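Local coordinates for putative Fe-S biosynthesis protein (Lactobacillus salivarius, PDB 2P2E) that is of unknown function but probably takes part in the biosynthesis of iron-sulphur clusters, at residues A[22-27]-A[51-56]; A[30-35]-A[76-81]. All blocks are in the same frame, centred on the assembly; numbering follows the deposited sequence.

Contact 1: A[22-27]-A[51-56]; sequences SNAVLL and ILVVSK
The ammonium group of Lys-56 closes the end of an antiparallel strand pair: NZ of Lys-56 lies 2.7 Å from O of Ser-22, and the C=O...N angle of 171° puts the donor almost straight out from that carbonyl. CG is anti to the lysine's carbonyl carbon (chi1 -60°), and the extended chain beyond it carries NZ to the carbonyl of Ser-22. On the way its CG passes 3.6 Å from CG2 of Val-25, the two side chains crossing at about a right angle. A second bond, from N of Lys-56 to O of Asn-23 (3.1 Å), joins the same two loop ends through the backbone, so the segments stay tied where regular strand structure stops at Ala-24 and Ser-55.

Within the strands, Val-25 pairs with Val-54 and Leu-27 with Leu-52, each pair bonded reciprocally through N and O; the bond from N of Val-25 to O of Val-54 measures 3.0 Å. Ala-24 with Ser-55 and Leu-26 with Val-53 are the intervening non-hydrogen-bonded pairs. This register sends side chains alternately to two faces. On one, CD1 of Leu-27 meets CG1 of Val-54 at 4.0 Å, while CB of Val-25 approaches CG2 of Val-54 at 3.9 Å. On the other, CD2 of Leu-26 touches both CG2 of Ile-51 and CB of Val-53, and CB of Ala-24 packs against CG2 of Val-53.

The pair occupies the interior of a mixed sheet. Strand 24-30 is flanked by strand 75-77, with Leu-26 bonded to Tyr-76 through the backbone, whereas strand 49-55 is flanked by strand 108-118, to which Ile-51 is joined by backbone hydrogen bonds with Ser-115 and Gln-117.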
loop_
_atom_site.group_PDB
_atom_site.type_symbol
_atom_site.label_atom_id
_atom_site.label_comp_id
_atom_site.label_asym_id
_atom_site.label_seq_id
_atom_site.Cartn_x
_atom_site.Cartn_y
_atom_site.Cartn_z
ATOM N N SER A 22 -1.283 15.177 7.355
ATOM C CA SER A 22 -0.074 15.764 6.783
ATOM C C SER A 22 1.175 14.984 7.189
ATOM O O SER A 22 2.147 14.903 6.435
ATOM C CB SER A 22 0.088 17.206 7.264
ATOM O OG SER A 22 -1.050 17.977 6.953
ATOM N N ASN A 23 1.132 14.417 8.390
ATOM C CA ASN A 23 2.249 13.669 8.946
ATOM C C ASN A 23 2.197 12.188 8.553
ATOM O O ASN A 23 2.969 11.368 9.069
ATOM C CB ASN A 23 2.225 13.803 10.474
ATOM C CG ASN A 23 3.616 13.862 11.080
ATOM O OD1 ASN A 23 4.050 12.940 11.791
ATOM N ND2 ASN A 23 4.330 14.954 10.804
ATOM N N ALA A 24 1.295 11.848 7.638
ATOM C CA ALA A 24 1.151 10.462 7.220
ATOM C C ALA A 24 1.701 10.139 5.833
ATOM O O ALA A 24 1.610 10.949 4.906
ATOM C CB ALA A 24 -0.306 10.056 7.300
ATOM N N VAL A 25 2.253 8.932 5.722
ATOM C CA VAL A 25 2.840 8.400 4.501
ATOM C C VAL A 25 2.238 7.017 4.229
ATOM O O VAL A 25 2.011 6.236 5.144
ATOM C CB VAL A 25 4.382 8.266 4.639
ATOM C CG1 VAL A 25 4.972 7.553 3.431
ATOM C CG2 VAL A 25 5.005 9.636 4.791
ATOM N N LEU A 26 1.974 6.721 2.962
ATOM C CA LEU A 26 1.400 5.438 2.578
ATOM C C LEU A 26 2.427 4.486 2.001
ATOM O O LEU A 26 3.300 4.885 1.225
ATOM C CB LEU A 26 0.290 5.642 1.554
ATOM C CG LEU A 26 -0.975 6.299 2.090
ATOM C CD1 LEU A 26 -1.961 6.495 0.980
ATOM C CD2 LEU A 26 -1.568 5.424 3.162
ATOM N N LEU A 27 2.308 3.221 2.377
ATOM C CA LEU A 27 3.217 2.215 1.885
ATOM C C LEU A 27 2.480 1.027 1.294
ATOM O O LEU A 27 1.496 0.545 1.858
ATOM C CB LEU A 27 4.111 1.710 3.009
ATOM C CG LEU A 27 4.842 2.726 3.873
ATOM C CD1 LEU A 27 5.624 1.955 4.921
ATOM C CD2 LEU A 27 5.765 3.594 3.038
ATOM N N ILE A 51 -1.607 -2.421 2.608
ATOM C CA ILE A 51 -1.300 -1.006 2.772
ATOM C C ILE A 51 -0.939 -0.668 4.200
ATOM O O ILE A 51 -1.677 -0.987 5.127
ATOM C CB ILE A 51 -2.479 -0.105 2.392
ATOM C CG1 ILE A 51 -2.962 -0.456 0.995
ATOM C CG2 ILE A 51 -2.058 1.351 2.442
ATOM C CD1 ILE A 51 -1.871 -0.468 -0.008
ATOM N N LEU A 52 0.198 -0.011 4.370
ATOM C CA LEU A 52 0.648 0.396 5.688
ATOM C C LEU A 52 0.674 1.905 5.738
ATOM O O LEU A 52 1.032 2.555 4.757
ATOM C CB LEU A 52 2.064 -0.108 5.957
ATOM C CG LEU A 52 2.334 -1.542 6.395
ATOM C CD1 LEU A 52 1.462 -2.510 5.618
ATOM C CD2 LEU A 52 3.812 -1.838 6.183
ATOM N N VAL A 53 0.283 2.465 6.873
ATOM C CA VAL A 53 0.335 3.901 7.040
ATOM C C VAL A 53 1.215 4.155 8.253
ATOM O O VAL A 53 1.002 3.608 9.339
ATOM C CB VAL A 53 -1.069 4.517 7.213
ATOM C CG1 VAL A 53 -1.875 3.688 8.144
ATOM C CG2 VAL A 53 -0.960 5.948 7.739
ATOM N N VAL A 54 2.233 4.971 8.020
ATOM C CA VAL A 54 3.207 5.337 9.024
ATOM C C VAL A 54 3.269 6.845 9.099
ATOM O O VAL A 54 2.558 7.533 8.373
ATOM C CB VAL A 54 4.597 4.847 8.625
ATOM C CG1 VAL A 54 4.611 3.343 8.526
ATOM C CG2 VAL A 54 4.981 5.467 7.300
ATOM N N SER A 55 4.136 7.346 9.978
ATOM C CA SER A 55 4.345 8.778 10.146
ATOM C C SER A 55 5.685 9.117 9.517
ATOM O O SER A 55 6.551 8.254 9.360
ATOM C CB SER A 55 4.370 9.155 11.625
ATOM O OG SER A 55 3.171 8.782 12.275
ATOM N N LYS A 56 5.864 10.381 9.167
ATOM C CA LYS A 56 7.097 10.809 8.539
ATOM C C LYS A 56 8.301 10.718 9.464
ATOM O O LYS A 56 9.409 11.062 9.065
ATOM C CB LYS A 56 6.927 12.228 8.006
ATOM C CG LYS A 56 5.808 12.321 6.979
ATOM C CD LYS A 56 5.647 13.721 6.407
ATOM C CE LYS A 56 4.622 13.736 5.277
ATOM N NZ LYS A 56 4.320 15.135 4.828
#

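Contact 2: A[30-35]-A[76-81]; sequences FDDGVG and YYKGYS
An Asx turn in the loop that follows strand 24-30 forms one half of this polar contact; N of Val-34 donates to OD1 of Asp-32 at 2.9 Å. The other half is Lys-78, whose NZ meets Asp-32 tip to tip and makes a salt bridge to the same OD1, also at 2.9 Å. The two donors come from opposite faces of the carboxylate plane and grip OD1 between them. The lysine chain bends at chi3 (-74°), which sets CE, and from there NZ extends to two backbone carbonyls, O of Phe-30 at the end of strand 24-30 (2.6 Å) and O of Val-34 in the loop (3.0 Å). These three acceptors draw residues 30, 32 and 34 around one ammonium group, whose positive charge probably offsets the carboxylate and the carbonyl dipoles.

The second carboxylate oxygen has its own partner. OH of Tyr-80 donates to OD2 of Asp-32 at 2.7 Å, and OD2 receives it on its syn lone pair, with carboxylate and ring nearly coplanar (16° apart). CB of Val-34 lies obliquely to this ring. Beside the polar group, CB of Phe-30 packs on CB of Ser-81 at 3.6 Å; OG of Ser-81 turns back to O of Lys-78 at 2.6 Å, a bond that spans the turn from Lys-78 to Ser-81.

In the fold, the contact joins two connections that leave neighbouring strands, 24-30 and 75-77. The Phe-30 ring stacks with Tyr-84 and meets Phe-49 edge-to-face, while Tyr-77 continues the sheet by backbone pairing with Glu-66 on strand 66-70.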
loop_
_atom_site.group_PDB
_atom_site.type_symbol
_atom_site.label_atom_id
_atom_site.label_comp_id
_atom_site.label_asym_id
_atom_site.label_seq_id
_atom_site.Cartn_x
_atom_site.Cartn_y
_atom_site.Cartn_z
ATOM N N PHE A 30 5.068 -5.369 0.897
ATOM C CA PHE A 30 5.087 -6.760 0.491
ATOM C C PHE A 30 5.461 -7.438 1.808
ATOM O O PHE A 30 6.595 -7.354 2.275
ATOM C CB PHE A 30 6.146 -7.019 -0.576
ATOM C CG PHE A 30 5.994 -8.345 -1.241
ATOM C CD1 PHE A 30 4.815 -8.656 -1.917
ATOM C CD2 PHE A 30 6.992 -9.303 -1.157
ATOM C CE1 PHE A 30 4.625 -9.907 -2.492
ATOM C CE2 PHE A 30 6.817 -10.559 -1.727
ATOM C CZ PHE A 30 5.627 -10.859 -2.396
ATOM N N ASP A 31 4.470 -8.077 2.413
ATOM C CA ASP A 31 4.610 -8.732 3.701
ATOM C C ASP A 31 5.485 -9.964 3.658
ATOM O O ASP A 31 4.979 -11.068 3.533
ATOM C CB ASP A 31 3.227 -9.111 4.213
ATOM C CG ASP A 31 3.219 -9.363 5.683
ATOM O OD1 ASP A 31 4.318 -9.371 6.271
ATOM O OD2 ASP A 31 2.124 -9.551 6.251
ATOM N N ASP A 32 6.793 -9.783 3.779
ATOM C CA ASP A 32 7.713 -10.914 3.724
ATOM C C ASP A 32 8.703 -10.909 4.881
ATOM O O ASP A 32 9.632 -11.715 4.926
ATOM C CB ASP A 32 8.473 -10.899 2.397
ATOM C CG ASP A 32 9.116 -9.556 2.112
ATOM O OD1 ASP A 32 9.226 -8.739 3.049
ATOM O OD2 ASP A 32 9.518 -9.320 0.957
ATOM N N GLY A 33 8.507 -9.994 5.818
ATOM C CA GLY A 33 9.398 -9.932 6.955
ATOM C C GLY A 33 10.625 -9.080 6.711
ATOM O O GLY A 33 11.395 -8.831 7.635
ATOM N N VAL A 34 10.824 -8.641 5.475
ATOM C CA VAL A 34 11.973 -7.799 5.173
ATOM C C VAL A 34 11.643 -6.318 5.453
ATOM O O VAL A 34 10.579 -5.814 5.071
ATOM C CB VAL A 34 12.414 -7.965 3.697
ATOM C CG1 VAL A 34 13.689 -7.180 3.441
ATOM C CG2 VAL A 34 12.638 -9.429 3.385
ATOM N N GLY A 35 12.557 -5.633 6.135
ATOM C CA GLY A 35 12.352 -4.227 6.447
ATOM C C GLY A 35 12.144 -3.988 7.929
ATOM O O GLY A 35 11.598 -4.847 8.630
ATOM N N TYR A 76 4.916 4.513 -1.108
ATOM C CA TYR A 76 6.296 4.063 -1.072
ATOM C C TYR A 76 6.308 2.554 -1.026
ATOM O O TYR A 76 5.383 1.947 -0.506
ATOM C CB TYR A 76 7.005 4.652 0.142
ATOM C CG TYR A 76 7.258 6.120 -0.035
ATOM C CD1 TYR A 76 8.420 6.573 -0.637
ATOM C CD2 TYR A 76 6.299 7.057 0.330
ATOM C CE1 TYR A 76 8.625 7.920 -0.873
ATOM C CE2 TYR A 76 6.491 8.413 0.098
ATOM C CZ TYR A 76 7.658 8.835 -0.503
ATOM O OH TYR A 76 7.857 10.178 -0.720
ATOM N N TYR A 77 7.342 1.944 -1.586
ATOM C CA TYR A 77 7.437 0.493 -1.584
ATOM C C TYR A 77 8.878 0.016 -1.651
ATOM O O TYR A 77 9.773 0.745 -2.089
ATOM C CB TYR A 77 6.646 -0.096 -2.755
ATOM C CG TYR A 77 7.234 0.199 -4.103
ATOM C CD1 TYR A 77 7.947 -0.772 -4.805
ATOM C CD2 TYR A 77 7.074 1.449 -4.686
ATOM C CE1 TYR A 77 8.484 -0.505 -6.060
ATOM C CE2 TYR A 77 7.612 1.731 -5.938
ATOM C CZ TYR A 77 8.310 0.749 -6.617
ATOM O OH TYR A 77 8.820 1.038 -7.851
ATOM N N LYS A 78 9.093 -1.218 -1.212
ATOM C CA LYS A 78 10.423 -1.792 -1.226
ATOM C C LYS A 78 10.779 -2.063 -2.673
ATOM O O LYS A 78 10.042 -2.740 -3.387
ATOM C CB LYS A 78 10.443 -3.073 -0.398
ATOM C CG LYS A 78 10.146 -2.813 1.066
ATOM C CD LYS A 78 10.142 -4.073 1.903
ATOM C CE LYS A 78 8.908 -4.906 1.663
ATOM N NZ LYS A 78 8.736 -5.930 2.733
ATOM N N GLY A 79 11.901 -1.503 -3.109
ATOM C CA GLY A 79 12.330 -1.682 -4.481
ATOM C C GLY A 79 12.072 -3.055 -5.061
ATOM O O GLY A 79 11.281 -3.199 -5.984
ATOM N N TYR A 80 12.718 -4.069 -4.497
ATOM C CA TYR A 80 12.587 -5.439 -4.976
ATOM C C TYR A 80 11.182 -5.951 -5.246
ATOM O O TYR A 80 10.969 -6.654 -6.220
ATOM C CB TYR A 80 13.290 -6.398 -4.017
ATOM C CG TYR A 80 12.640 -6.535 -2.662
ATOM C CD1 TYR A 80 11.720 -7.547 -2.411
ATOM C CD2 TYR A 80 12.979 -5.683 -1.615
ATOM C CE1 TYR A 80 11.157 -7.716 -1.149
ATOM C CE2 TYR A 80 12.424 -5.843 -0.345
ATOM C CZ TYR A 80 11.517 -6.865 -0.121
ATOM O OH TYR A 80 10.996 -7.050 1.140
ATOM N N SER A 81 10.222 -5.618 -4.397
ATOM C CA SER A 81 8.866 -6.111 -4.611
ATOM C C SER A 81 8.284 -5.624 -5.928
ATOM O O SER A 81 7.211 -6.051 -6.341
ATOM C CB SER A 81 7.955 -5.713 -3.443
ATOM O OG SER A 81 8.046 -4.333 -3.166
#

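Overall arrangement
Contacts 1 and 2 have centres 15 Å apart and share the sheet in which strands 24-30 and 75-77 are neighbours. Their segments alternate along the chain, in the order 22-27, 30-35, 51-56, 76-81, so the span between the segments of each contact contains one segment of the other. They also touch directly: O of Leu-26 lies 2.9 Å from N of Tyr-76, a probable hydrogen bond, and CD2 of Leu-27 packs on CB of Tyr-76. Contact 1 is a pairing of two strands of the sheet, whereas contact 2 joins the segments that run on from strands 24-30 and 75-77. Neither provides direct evidence for a cluster-binding site.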